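Local atomic coordinates of uncharacterized protein (PDB entry 3FVV), a protein that probably hydrolyses L-histidinol phosphate to L-histidinol and phosphate, as a magnesium-dependent phosphatase of the HAD-like superfamily acting late in histidine biosynthesis. Residues 88-91 / 92-95; 97-100 / 101-104; 123-126 / 127-131. All coordinates share one frame; numbering follows the deposited sequence.

The three contacts are local, each made within one continuous run of chain, and follow one another through the HAD-like fold. Interaction 1 is a surface turn where helix 74-89 gives way to helix 95-106; interaction 2 is a partly buried stretch of that second helix; interaction 3, also partly buried, closes helix 119-128 ahead of strand 133-142. A serine hydroxyl joins the backbone bonds in interaction 1, whereas interactions 2 and 3 are held by backbone amides, the former with an exposed Asp99-Arg102 pair and a buried His104, the latter ending in a Schellman motif. Interaction 3 touches both others: Ile125 meets Ile89 and Ala128 meets Arg90, while Phe129 and Val131 pack on helix 95-106.

Interaction 1: 88-91 / 92-95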
ATOM      1  N   VAL A  88       2.716  12.318 -10.714  1.00 13.57           N
ATOM      2  CA  VAL A  88       3.620  11.415 -10.008  1.00 13.25           C
ATOM      3  C   VAL A  88       3.301   9.932 -10.237  1.00 13.86           C
ATOM      4  O   VAL A  88       4.136   9.160 -10.645  1.00 14.64           O
ATOM      5  CB  VAL A  88       3.597  11.726  -8.490  1.00 13.29           C
ATOM      6  CG1 VAL A  88       4.612  10.785  -7.723  1.00 11.89           C
ATOM      7  CG2 VAL A  88       3.915  13.168  -8.253  1.00 12.93           C
ATOM      8  N   ILE A  89       2.084   9.504  -9.961  1.00 14.50           N
ATOM      9  CA  ILE A  89       1.839   8.079  -9.967  1.00 14.28           C
ATOM     10  C   ILE A  89       1.802   7.541 -11.398  1.00 14.29           C
ATOM     11  O   ILE A  89       2.569   6.615 -11.739  1.00 13.47           O
ATOM     12  CB  ILE A  89       0.566   7.699  -9.181  1.00 14.83           C
ATOM     13  CG1 ILE A  89       0.715   8.117  -7.691  1.00 15.90           C
ATOM     14  CG2 ILE A  89       0.297   6.200  -9.283  1.00 10.76           C
ATOM     15  CD1 ILE A  89       1.835   7.406  -6.885  1.00 16.51           C
ATOM     16  N   ARG A  90       0.918   8.088 -12.225  1.00 14.78           N
ATOM     17  CA  ARG A  90       0.720   7.537 -13.567  1.00 16.25           C
ATOM     18  C   ARG A  90       1.994   7.329 -14.377  1.00 15.64           C
ATOM     19  O   ARG A  90       2.170   6.276 -14.955  1.00 14.34           O
ATOM     20  CB  ARG A  90      -0.215   8.380 -14.413  1.00 17.50           C
ATOM     21  CG  ARG A  90      -1.573   8.183 -14.067  1.00 22.27           C
ATOM     22  CD  ARG A  90      -2.492   7.992 -15.267  1.00 26.46           C
ATOM     23  NE  ARG A  90      -3.660   7.307 -14.740  1.00 25.60           N
ATOM     24  CZ  ARG A  90      -3.952   6.024 -14.953  1.00 22.46           C
ATOM     25  NH1 ARG A  90      -5.028   5.526 -14.395  1.00 21.53           N
ATOM     26  NH2 ARG A  90      -3.206   5.244 -15.718  1.00 24.52           N
ATOM     27  N   PRO A  91       2.869   8.316 -14.410  1.00 15.90           N
ATOM     28  CA  PRO A  91       4.059   8.081 -15.206  1.00 17.01           C
ATOM     29  C   PRO A  91       5.009   7.050 -14.607  1.00 18.12           C
ATOM     30  O   PRO A  91       5.991   6.748 -15.236  1.00 18.99           O
ATOM     31  CB  PRO A  91       4.767   9.435 -15.220  1.00 17.03           C
ATOM     32  CG  PRO A  91       3.706  10.446 -14.835  1.00 17.25           C
ATOM     33  CD  PRO A  91       2.799   9.697 -13.891  1.00 16.54           C
ATOM     34  N   SER A  92       4.790   6.577 -13.387  1.00 16.59           N
ATOM     35  CA  SER A  92       5.629   5.541 -12.839  1.00 16.46           C
ATOM     36  C   SER A  92       5.019   4.147 -13.050  1.00 16.28           C
ATOM     37  O   SER A  92       5.566   3.165 -12.570  1.00 15.51           O
ATOM     38  CB  SER A  92       5.798   5.800 -11.323  1.00 16.65           C
ATOM     39  OG  SER A  92       4.653   5.344 -10.581  1.00 16.53           O
ATOM     40  N   LEU A  93       3.826   4.083 -13.667  1.00 15.82           N
ATOM     41  CA  LEU A  93       3.223   2.833 -13.994  1.00 16.29           C
ATOM     42  C   LEU A  93       4.027   2.147 -15.104  1.00 15.61           C
ATOM     43  O   LEU A  93       4.315   2.770 -16.121  1.00 16.56           O
ATOM     44  CB  LEU A  93       1.799   3.038 -14.471  1.00 16.79           C
ATOM     45  CG  LEU A  93       0.717   2.650 -13.493  1.00 20.77           C
ATOM     46  CD1 LEU A  93       0.906   3.347 -12.199  1.00 24.71           C
ATOM     47  CD2 LEU A  93      -0.618   2.979 -14.157  1.00 27.25           C
ATOM     48  N   THR A  94       4.430   0.900 -14.903  1.00 14.06           N
ATOM     49  CA  THR A  94       5.213   0.168 -15.927  1.00 12.69           C
ATOM     50  C   THR A  94       4.355  -0.969 -16.452  1.00 13.28           C
ATOM     51  O   THR A  94       3.496  -1.520 -15.716  1.00 10.76           O
ATOM     52  CB  THR A  94       6.448  -0.465 -15.362  1.00 12.88           C
ATOM     53  OG1 THR A  94       6.103  -1.433 -14.315  1.00 11.87           O
ATOM     54  CG2 THR A  94       7.412   0.618 -14.834  1.00 12.62           C
ATOM     55  N   VAL A  95       4.615  -1.332 -17.696  1.00 12.19           N
ATOM     56  CA  VAL A  95       3.960  -2.443 -18.321  1.00 13.06           C
ATOM     57  C   VAL A  95       4.189  -3.749 -17.549  1.00 12.21           C
ATOM     58  O   VAL A  95       3.246  -4.546 -17.443  1.00 12.50           O
ATOM     59  CB  VAL A  95       4.297  -2.587 -19.856  1.00 14.09           C
ATOM     60  CG1 VAL A  95       5.691  -3.071 -20.049  1.00 13.22           C
ATOM     61  CG2 VAL A  95       3.277  -3.560 -20.506  1.00 15.93           C
TER
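In the connection that follows helix 74-89, Ser92 turns back on Ile89 and grips its carbonyl oxygen twice. The hydroxyl OG gives a hydrogen bond to Ile89 O at 2.7 Å, lying in the carbonyl plane on a lone pair. The backbone N of Ser92 binds the same oxygen at 2.8 Å, but from above that plane. The first bond depends on the side-chain rotation: with chi1 at 80°, OG sits between the backbone N and the carbonyl carbon of its own residue, and is thereby folded back over the preceding turn. A carbonyl at the exit of the helix is thus satisfied by one residue through both its amide and its hydroxyl.

One step further on, Leu93 N bonds to Arg90 O at 3.0 Å with an N-H...O angle of 160°. The two i to i+3 backbone bonds close overlapping type I beta turns, with Pro91 at a corner of both, before the chain extends toward helix 95-106, whose N-cap is Thr94; the OG1 of Thr94 takes the hydrogen bond from Ala97 N.

The branches of Leu93 divide between two neighbours. CD1 reaches the CG2 methyl of Ile89 at 4.1 Å, the two side chains crossing at a slant, while CD2 lies 3.8 Å from Arg90 NH2, obliquely placed against the guanidinium. The bend of Arg90 at chi2 (-134°) carries NH2 to this methyl, and NH1 packs on Ala128 of helix 119-128. Outside the turn, Ser92 and Leu93 both touch Leu16, and Ile89 packs against Ile125.

Interaction 2: 97-100 / 101-104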
ATOM      1  N   ALA A  97       4.569  -4.150 -14.165  1.00 10.89           N
ATOM      2  CA  ALA A  97       3.648  -4.145 -13.017  1.00 11.71           C
ATOM      3  C   ALA A  97       2.209  -4.337 -13.476  1.00 12.67           C
ATOM      4  O   ALA A  97       1.466  -5.106 -12.874  1.00 14.70           O
ATOM      5  CB  ALA A  97       3.805  -2.824 -12.152  1.00 11.25           C
ATOM      6  N   VAL A  98       1.788  -3.643 -14.532  1.00 12.58           N
ATOM      7  CA  VAL A  98       0.427  -3.794 -15.033  1.00 12.89           C
ATOM      8  C   VAL A  98       0.159  -5.236 -15.418  1.00 12.90           C
ATOM      9  O   VAL A  98      -0.918  -5.785 -15.097  1.00 11.18           O
ATOM     10  CB  VAL A  98       0.113  -2.834 -16.225  1.00 13.25           C
ATOM     11  CG1 VAL A  98      -1.281  -3.169 -16.863  1.00 11.28           C
ATOM     12  CG2 VAL A  98       0.139  -1.416 -15.750  1.00 14.59           C
ATOM     13  N   ASP A  99       1.151  -5.852 -16.070  1.00 12.43           N
ATOM     14  CA  ASP A  99       1.001  -7.206 -16.604  1.00 12.95           C
ATOM     15  C   ASP A  99       0.948  -8.282 -15.517  1.00 13.32           C
ATOM     16  O   ASP A  99       0.252  -9.225 -15.672  1.00 12.99           O
ATOM     17  CB  ASP A  99       2.111  -7.529 -17.582  1.00 13.01           C
ATOM     18  CG  ASP A  99       1.834  -7.018 -18.993  1.00 13.02           C
ATOM     19  OD1 ASP A  99       0.684  -6.692 -19.272  1.00 14.27           O
ATOM     20  OD2 ASP A  99       2.721  -7.061 -19.853  1.00 13.34           O
ATOM     21  N   VAL A 100       1.674  -8.106 -14.407  1.00 14.96           N
ATOM     22  CA  VAL A 100       1.602  -9.041 -13.270  1.00 14.93           C
ATOM     23  C   VAL A 100       0.173  -9.066 -12.727  1.00 14.68           C
ATOM     24  O   VAL A 100      -0.433 -10.151 -12.538  1.00 16.17           O
ATOM     25  CB  VAL A 100       2.752  -8.750 -12.235  1.00 15.42           C
ATOM     26  CG1 VAL A 100       2.277  -8.381 -10.870  1.00 19.41           C
ATOM     27  CG2 VAL A 100       3.629  -9.955 -12.115  1.00 18.44           C
ATOM     28  N   VAL A 101      -0.407  -7.888 -12.583  1.00 13.03           N
ATOM     29  CA  VAL A 101      -1.788  -7.800 -12.176  1.00 12.56           C
ATOM     30  C   VAL A 101      -2.734  -8.362 -13.229  1.00 12.40           C
ATOM     31  O   VAL A 101      -3.557  -9.214 -12.950  1.00 13.13           O
ATOM     32  CB  VAL A 101      -2.158  -6.361 -11.782  1.00 13.21           C
ATOM     33  CG1 VAL A 101      -3.599  -6.320 -11.326  1.00  9.85           C
ATOM     34  CG2 VAL A 101      -1.220  -5.883 -10.651  1.00  9.01           C
ATOM     35  N   ARG A 102      -2.544  -7.978 -14.468  1.00 12.30           N
ATOM     36  CA  ARG A 102      -3.429  -8.363 -15.515  1.00 13.78           C
ATOM     37  C   ARG A 102      -3.491  -9.835 -15.731  1.00 13.53           C
ATOM     38  O   ARG A 102      -4.586 -10.374 -16.009  1.00 13.54           O
ATOM     39  CB  ARG A 102      -3.043  -7.631 -16.776  1.00 14.45           C
ATOM     40  CG  ARG A 102      -3.858  -7.982 -17.925  1.00 23.81           C
ATOM     41  CD  ARG A 102      -3.456  -7.110 -19.116  1.00 33.24           C
ATOM     42  NE  ARG A 102      -3.548  -5.665 -18.809  1.00 38.39           N
ATOM     43  CZ  ARG A 102      -3.894  -4.717 -19.695  1.00 43.13           C
ATOM     44  NH1 ARG A 102      -4.215  -5.028 -20.966  1.00 45.21           N
ATOM     45  NH2 ARG A 102      -3.952  -3.445 -19.303  1.00 42.77           N
ATOM     46  N   GLY A 103      -2.352 -10.504 -15.611  1.00 12.97           N
ATOM     47  CA  GLY A 103      -2.342 -11.963 -15.727  1.00 12.70           C
ATOM     48  C   GLY A 103      -3.274 -12.634 -14.720  1.00 12.34           C
ATOM     49  O   GLY A 103      -3.987 -13.600 -15.032  1.00 10.83           O
ATOM     50  N   HIS A 104      -3.258 -12.145 -13.489  1.00 12.30           N
ATOM     51  CA  HIS A 104      -4.110 -12.763 -12.451  1.00 11.32           C
ATOM     52  C   HIS A 104      -5.563 -12.376 -12.724  1.00 11.33           C
ATOM     53  O   HIS A 104      -6.443 -13.228 -12.627  1.00 12.90           O
ATOM     54  CB  HIS A 104      -3.686 -12.353 -11.082  1.00 11.17           C
ATOM     55  CG  HIS A 104      -2.418 -12.996 -10.620  1.00 11.56           C
ATOM     56  ND1 HIS A 104      -2.382 -14.285 -10.130  1.00  9.74           N
ATOM     57  CD2 HIS A 104      -1.160 -12.507 -10.491  1.00 12.19           C
ATOM     58  CE1 HIS A 104      -1.145 -14.569  -9.759  1.00 13.57           C
ATOM     59  NE2 HIS A 104      -0.377 -13.519  -9.995  1.00 13.84           N
TER
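Arg102 lies one helical turn beyond Val98 in helix 95-106, and its side chain runs beside that valine, both pointing the same way. Its CB starts over the backbone, 3.3 Å from Val98 O, the oxygen that also accepts the hydrogen bond from Arg102 N. CG stands anti to the residue's own N (chi1 178°), which carries the chain out from the helix. CD then passes Asp99 OD1 at 4.2 Å, and a bend at chi3 (-56°) turns the guanidinium back toward Val98. There NE approaches Val98 CG1 to 3.9 Å and NH2 comes to 3.6 Å from the same methyl, which meets the group obliquely.

The carboxylate of Asp99 is close without forming a salt bridge: OD1 is 4.4 Å from Arg102 NE and well out of the guanidinium plane, with the two flat groups turned 74° apart.

Beneath these side chains runs the i to i+4 ladder of an alpha helix, from Val101 N to Ala97 O (weak), from Arg102 N to Val98 O and from Gly103 N to Asp99 O. On another side of the helix, His104 brings CD2 to 3.2 Å from Val100 O, which lies at the ring edge near its plane. Its nitrogens bind elsewhere, NE2 to Tyr184 OH and ND1 to Asp109 OD2, holding the ring where the helix meets the central sheet.

Asp99 and Arg102 therefore probably attract each other through their charges at a distance, the guanidinium resting on a methyl, whereas the imidazole is fixed in rotation by hydrogen bonds at both nitrogens.

Interaction 3: 123-126 / 127-131; sequences APIA and RAFGV
Ala126 and Val131 meet at the C-terminal end of helix 119-128, where a Schellman motif turns the chain toward strand 133-142 of a beta-alpha-beta unit. Backbone hydrogen bonds define the closure. Within the helix, Arg127 N reaches Ala123 O at 3.2 Å in a nearly straight bond (176°), and Ala128 N binds Pro124 O at 2.9 Å from above its carbonyl plane. The pattern then changes. Phe129 N makes two weak bonds, to Ile125 O and to Ala126 O, and Ala126 O also accepts a bond from Val131 N at 3.0 Å. This bond from i+5 to i encloses the i+3 to i bond from Gly130 N to Arg127 O, and the pair defines the Schellman motif. Gly130, with a positive phi of 76°, is the residue at which the chain leaves the helix.

Apolar contacts are fewer and lie on the buried side. Ile125 and Phe129 run side by side in the same direction, with CG2 of the isoleucine 4.1 Å from CE2 of the ring. Ala126 CB lies 4.4 Å from Val131 CB, the apolar pair that brackets the Schellman turn. Beyond the segments, Phe129 packs on Ala97, Val98 and Val101 of helix 95-106, and Ile125 meets Met85 of helix 74-89.

One contact combines ring and carbonyl. Phe129 CD2 approaches Ile125 O to 3.2 Å, the oxygen lying at the ring edge near its plane. The torsion that sets CG anti to the carbonyl carbon of Phe129 (chi1 -83°) swings the ring back along the last turn to this position.

The helix end thus satisfies Ala126 O from beyond the glycine, while the slightly positive edge of the phenyl ring probably gives Ile125 O a favourable electrostatic contact beside its weak amide bond.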
ATOM      1  N   ALA A 123      -6.810   4.319  -3.105  1.00 10.71           N
ATOM      2  CA  ALA A 123      -8.032   3.903  -3.843  1.00 11.15           C
ATOM      3  C   ALA A 123      -7.944   4.123  -5.355  1.00 10.18           C
ATOM      4  O   ALA A 123      -8.184   3.197  -6.120  1.00 12.31           O
ATOM      5  CB  ALA A 123      -9.305   4.514  -3.222  1.00 10.20           C
ATOM      6  N   PRO A 124      -7.554   5.310  -5.815  1.00 10.05           N
ATOM      7  CA  PRO A 124      -7.477   5.509  -7.298  1.00 10.29           C
ATOM      8  C   PRO A 124      -6.334   4.723  -7.961  1.00 10.65           C
ATOM      9  O   PRO A 124      -6.352   4.514  -9.141  1.00  9.50           O
ATOM     10  CB  PRO A 124      -7.232   7.024  -7.469  1.00 10.20           C
ATOM     11  CG  PRO A 124      -7.803   7.613  -6.182  1.00  9.42           C
ATOM     12  CD  PRO A 124      -7.469   6.578  -5.093  1.00  9.85           C
ATOM     13  N   ILE A 125      -5.342   4.317  -7.181  1.00 10.94           N
ATOM     14  CA  ILE A 125      -4.220   3.505  -7.677  1.00 10.15           C
ATOM     15  C   ILE A 125      -4.662   2.054  -7.884  1.00 10.58           C
ATOM     16  O   ILE A 125      -4.285   1.427  -8.889  1.00  8.03           O
ATOM     17  CB  ILE A 125      -3.042   3.545  -6.692  1.00 10.92           C
ATOM     18  CG1 ILE A 125      -2.647   5.013  -6.411  1.00 11.05           C
ATOM     19  CG2 ILE A 125      -1.865   2.722  -7.257  1.00 11.81           C
ATOM     20  CD1 ILE A 125      -1.433   5.231  -5.576  1.00 14.64           C
ATOM     21  N   ALA A 126      -5.457   1.510  -6.953  1.00 10.22           N
ATOM     22  CA  ALA A 126      -6.074   0.204  -7.206  1.00 10.37           C
ATOM     23  C   ALA A 126      -6.917   0.227  -8.454  1.00 11.93           C
ATOM     24  O   ALA A 126      -6.836  -0.691  -9.324  1.00 13.07           O
ATOM     25  CB  ALA A 126      -6.860  -0.282  -6.030  1.00 10.04           C
ATOM     26  N   ARG A 127      -7.749   1.246  -8.576  1.00 11.66           N
ATOM     27  CA  ARG A 127      -8.511   1.425  -9.794  1.00 11.78           C
ATOM     28  C   ARG A 127      -7.623   1.540 -11.056  1.00 12.21           C
ATOM     29  O   ARG A 127      -7.974   1.000 -12.128  1.00 10.84           O
ATOM     30  CB  ARG A 127      -9.383   2.669  -9.657  1.00 11.65           C
ATOM     31  CG  ARG A 127     -10.165   3.069 -10.889  1.00 12.74           C
ATOM     32  CD  ARG A 127     -10.915   4.317 -10.543  1.00 12.44           C
ATOM     33  NE  ARG A 127     -11.399   5.064 -11.693  1.00 10.45           N
ATOM     34  CZ  ARG A 127     -12.668   5.116 -12.107  1.00 11.05           C
ATOM     35  NH1 ARG A 127     -13.643   4.410 -11.497  1.00 12.02           N
ATOM     36  NH2 ARG A 127     -12.966   5.882 -13.144  1.00 11.15           N
ATOM     37  N   ALA A 128      -6.498   2.238 -10.968  1.00 11.33           N
ATOM     38  CA  ALA A 128      -5.610   2.338 -12.149  1.00 10.97           C
ATOM     39  C   ALA A 128      -5.094   0.981 -12.622  1.00 10.67           C
ATOM     40  O   ALA A 128      -4.789   0.814 -13.800  1.00  9.39           O
ATOM     41  CB  ALA A 128      -4.436   3.308 -11.902  1.00 12.05           C
ATOM     42  N   PHE A 129      -5.045   0.001 -11.719  1.00  9.60           N
ATOM     43  CA  PHE A 129      -4.611  -1.337 -12.084  1.00 10.40           C
ATOM     44  C   PHE A 129      -5.750  -2.265 -12.468  1.00 11.15           C
ATOM     45  O   PHE A 129      -5.502  -3.398 -12.798  1.00 10.70           O
ATOM     46  CB  PHE A 129      -3.826  -1.933 -10.924  1.00 10.20           C
ATOM     47  CG  PHE A 129      -2.383  -1.515 -10.882  1.00 12.19           C
ATOM     48  CD1 PHE A 129      -1.479  -2.090 -11.722  1.00 15.60           C
ATOM     49  CD2 PHE A 129      -1.942  -0.531 -10.000  1.00 15.25           C
ATOM     50  CE1 PHE A 129      -0.142  -1.704 -11.677  1.00 17.61           C
ATOM     51  CE2 PHE A 129      -0.641  -0.127  -9.953  1.00 13.27           C
ATOM     52  CZ  PHE A 129       0.281  -0.730 -10.780  1.00 14.21           C
ATOM     53  N   GLY A 130      -6.999  -1.788 -12.396  1.00  9.73           N
ATOM     54  CA  GLY A 130      -8.167  -2.650 -12.603  1.00 10.75           C
ATOM     55  C   GLY A 130      -8.508  -3.554 -11.439  1.00 11.44           C
ATOM     56  O   GLY A 130      -9.182  -4.552 -11.604  1.00 12.46           O
ATOM     57  N   VAL A 131      -7.969  -3.253 -10.268  1.00 11.58           N
ATOM     58  CA  VAL A 131      -8.125  -4.091  -9.119  1.00 10.84           C
ATOM     59  C   VAL A 131      -9.314  -3.504  -8.361  1.00 11.67           C
ATOM     60  O   VAL A 131      -9.347  -2.289  -8.106  1.00 11.18           O
ATOM     61  CB  VAL A 131      -6.848  -4.082  -8.270  1.00 10.64           C
ATOM     62  CG1 VAL A 131      -7.149  -4.687  -6.882  1.00 12.51           C
ATOM     63  CG2 VAL A 131      -5.724  -4.874  -9.012  1.00 10.48           C
TER